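Local coordinates for MazG-related protein (PDB 2YXH) that probably hydrolyses nucleoside triphosphates to monophosphates and pyrophosphate, as MazG-family enzymes do, and binds magnesium ions through acidic side chains, at residues Glu7-Ser12 and Ala61-Ala66. The protein carries 1 engineered substitution. Sequence-based numbering, arbitrary orientation.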
ATOM      1  N   GLU A   7       3.197  -9.436  -9.872  1.00 41.03           N
ATOM      2  CA  GLU A   7       3.707 -10.693 -10.401  1.00 42.63           C
ATOM      3  C   GLU A   7       4.664 -11.192  -9.371  1.00 39.51           C
ATOM      4  O   GLU A   7       4.688 -12.404  -9.066  1.00 38.78           O
ATOM      5  CB  GLU A   7       4.415 -10.508 -11.764  1.00 43.02           C
ATOM      6  CG  GLU A   7       3.471  -9.955 -12.881  1.00 47.81           C
ATOM      7  CD  GLU A   7       4.204  -9.455 -14.162  1.00 50.91           C
ATOM      8  OE1 GLU A   7       4.664 -10.313 -14.972  1.00 61.10           O
ATOM      9  OE2 GLU A   7       4.321  -8.209 -14.385  1.00 58.59           O
ATOM     10  N   ILE A   8       5.434 -10.258  -8.812  1.00 37.31           N
ATOM     11  CA  ILE A   8       6.361 -10.604  -7.751  1.00 37.28           C
ATOM     12  C   ILE A   8       5.651 -11.211  -6.541  1.00 35.95           C
ATOM     13  O   ILE A   8       5.993 -12.310  -6.061  1.00 36.80           O
ATOM     14  CB  ILE A   8       7.253  -9.438  -7.383  1.00 38.78           C
ATOM     15  CG1 ILE A   8       8.350  -9.339  -8.433  1.00 38.28           C
ATOM     16  CG2 ILE A   8       7.821  -9.584  -5.960  1.00 38.09           C
ATOM     17  CD1 ILE A   8       9.685  -9.109  -7.855  1.00 45.04           C
ATOM     18  N   ILE A   9       4.637 -10.506  -6.092  1.00 33.35           N
ATOM     19  CA  ILE A   9       3.818 -10.955  -5.023  1.00 31.78           C
ATOM     20  C   ILE A   9       3.232 -12.318  -5.464  1.00 31.77           C
ATOM     21  O   ILE A   9       3.292 -13.257  -4.707  1.00 29.09           O
ATOM     22  CB  ILE A   9       2.682  -9.923  -4.743  1.00 32.31           C
ATOM     23  CG1 ILE A   9       3.181  -8.519  -4.409  1.00 29.37           C
ATOM     24  CG2 ILE A   9       1.698 -10.435  -3.744  1.00 32.30           C
ATOM     25  CD1 ILE A   9       3.696  -8.379  -3.076  1.00 36.01           C
ATOM     26  N   GLU A  10       2.732 -12.480  -6.712  1.00 34.30           N
ATOM     27  CA  GLU A  10       2.195 -13.850  -7.049  1.00 33.73           C
ATOM     28  C   GLU A  10       3.268 -14.942  -6.897  1.00 33.00           C
ATOM     29  O   GLU A  10       2.996 -16.063  -6.348  1.00 34.10           O
ATOM     30  CB  GLU A  10       1.477 -13.991  -8.404  1.00 34.48           C
ATOM     31  CG  GLU A  10       1.129 -15.537  -8.693  1.00 38.17           C
ATOM     32  CD  GLU A  10      -0.073 -16.203  -7.835  1.00 47.24           C
ATOM     33  OE1 GLU A  10      -0.927 -15.432  -7.282  1.00 55.99           O
ATOM     34  OE2 GLU A  10      -0.173 -17.492  -7.738  1.00 45.68           O
ATOM     35  N   ARG A  11       4.492 -14.618  -7.338  1.00 31.83           N
ATOM     36  CA  ARG A  11       5.574 -15.597  -7.323  1.00 30.47           C
ATOM     37  C   ARG A  11       5.897 -15.935  -5.869  1.00 30.98           C
ATOM     38  O   ARG A  11       6.237 -17.049  -5.572  1.00 32.15           O
ATOM     39  CB  ARG A  11       6.828 -15.034  -7.987  1.00 32.12           C
ATOM     40  CG  ARG A  11       6.747 -15.075  -9.505  1.00 30.75           C
ATOM     41  CD  ARG A  11       7.925 -14.329 -10.085  1.00 33.79           C
ATOM     42  NE  ARG A  11       7.833 -14.394 -11.525  1.00 37.69           N
ATOM     43  CZ  ARG A  11       8.114 -15.495 -12.211  1.00 40.05           C
ATOM     44  NH1 ARG A  11       8.567 -16.581 -11.583  1.00 34.26           N
ATOM     45  NH2 ARG A  11       7.938 -15.491 -13.530  1.00 42.86           N
ATOM     46  N   SER A  12       5.782 -14.968  -4.997  1.00 27.83           N
ATOM     47  CA  SER A  12       6.050 -15.237  -3.547  1.00 28.88           C
ATOM     48  C   SER A  12       5.011 -16.145  -2.864  1.00 30.55           C
ATOM     49  O   SER A  12       5.329 -16.900  -1.932  1.00 32.07           O
ATOM     50  CB  SER A  12       6.002 -13.912  -2.825  1.00 26.69           C
ATOM     51  OG  SER A  12       7.066 -13.030  -3.198  1.00 28.30           O
ATOM     52  N   ALA A  61       2.446  -3.295   2.000  1.00 22.68           N
ATOM     53  CA  ALA A  61       1.002  -3.252   2.053  1.00 22.15           C
ATOM     54  C   ALA A  61       0.452  -4.358   1.134  1.00 24.36           C
ATOM     55  O   ALA A  61      -0.535  -5.051   1.416  1.00 24.54           O
ATOM     56  CB  ALA A  61       0.525  -1.969   1.546  1.00 20.55           C
ATOM     57  N   LEU A  62       1.055  -4.471  -0.027  1.00 26.21           N
ATOM     58  CA  LEU A  62       0.564  -5.475  -0.957  1.00 25.24           C
ATOM     59  C   LEU A  62       0.819  -6.870  -0.445  1.00 26.74           C
ATOM     60  O   LEU A  62      -0.052  -7.708  -0.612  1.00 27.44           O
ATOM     61  CB  LEU A  62       1.171  -5.233  -2.325  1.00 27.40           C
ATOM     62  CG  LEU A  62       0.541  -4.123  -3.160  1.00 27.72           C
ATOM     63  CD1 LEU A  62       1.314  -4.187  -4.534  1.00 26.65           C
ATOM     64  CD2 LEU A  62      -0.958  -4.447  -3.418  1.00 22.38           C
ATOM     65  N   LEU A  63       1.911  -7.105   0.311  1.00 27.89           N
ATOM     66  CA  LEU A  63       2.070  -8.394   0.973  1.00 29.12           C
ATOM     67  C   LEU A  63       1.020  -8.609   2.081  1.00 29.30           C
ATOM     68  O   LEU A  63       0.633  -9.727   2.354  1.00 29.20           O
ATOM     69  CB  LEU A  63       3.399  -8.586   1.600  1.00 28.84           C
ATOM     70  CG  LEU A  63       4.574  -8.989   0.745  1.00 35.99           C
ATOM     71  CD1 LEU A  63       5.852  -9.017   1.674  1.00 32.12           C
ATOM     72  CD2 LEU A  63       4.335 -10.306  -0.192  1.00 30.22           C
ATOM     73  N   VAL A  64       0.516  -7.562   2.686  1.00 28.60           N
ATOM     74  CA  VAL A  64      -0.598  -7.794   3.645  1.00 28.39           C
ATOM     75  C   VAL A  64      -1.832  -8.209   2.787  1.00 27.59           C
ATOM     76  O   VAL A  64      -2.480  -9.241   3.037  1.00 29.73           O
ATOM     77  CB  VAL A  64      -0.844  -6.595   4.582  1.00 27.43           C
ATOM     78  CG1 VAL A  64      -2.108  -6.754   5.403  1.00 26.83           C
ATOM     79  CG2 VAL A  64       0.350  -6.322   5.503  1.00 23.62           C
ATOM     80  N   ALA A  65      -2.143  -7.464   1.742  1.00 27.43           N
ATOM     81  CA  ALA A  65      -3.206  -7.916   0.873  1.00 25.39           C
ATOM     82  C   ALA A  65      -3.049  -9.396   0.530  1.00 25.07           C
ATOM     83  O   ALA A  65      -3.997 -10.191   0.717  1.00 27.01           O
ATOM     84  CB  ALA A  65      -3.329  -7.058  -0.405  1.00 26.09           C
ATOM     85  N   ALA A  66      -1.905  -9.789   0.016  1.00 24.05           N
ATOM     86  CA  ALA A  66      -1.663 -11.226  -0.353  1.00 24.41           C
ATOM     87  C   ALA A  66      -2.009 -12.306   0.671  1.00 26.63           C
ATOM     88  O   ALA A  66      -2.565 -13.384   0.327  1.00 26.18           O
ATOM     89  CB  ALA A  66      -0.216 -11.444  -0.878  1.00 25.04           C
TER
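The all-helical MazG fold brings its N-terminal helix 2-15 against the long helix 47-72, one of the two helices that supply the acidic magnesium ligands, and the two meet where I9 inserts between L62, L63 and A66. The local axes cross at -46° with a closest approach of 10.4 Å. No hydrogen bond or charge pair spans this interface; it is wholly apolar, and all four touching residues are buried.

I9 divides its work between two branches. Its CG1 lies anti to the carbonyl carbon (chi1 -58°), which leaves CG2 anti to the backbone N, and the branches reach different turns of the facing helix. The longer one ends in CD1, which touches one methyl of L63, CD2, at 3.5 Å. The same CD1 sits 4.1 Å from L62 CB, so it is held between two consecutive leucines, meeting L62 at the root of its side chain and L63 at its end. The I9 and L63 side chains approach at a slant, and L63 CG is 4.0 Å from I9 CD1.

Helix 17-20 contributes L19, which packs on both S12 and L63, while L5 and L13 of helix 2-15 continue the apolar seam onto L62 and A66. The metal site is close to L63: its side chain is about 7 Å from a bound magnesium ion and about 4 Å from that of the ligand D60, measured between nearest atoms.

One turn beyond I8, the hydroxyl of the buried S12 is satisfied within its own helix, OG donating to I8 O at 3.1 Å from above the carbonyl plane, while S12 N bonds to that same oxygen. Further along helix 47-72, the shorter branch of I9 completes the contact, its CG2 resting 3.6 Å from A66 CB.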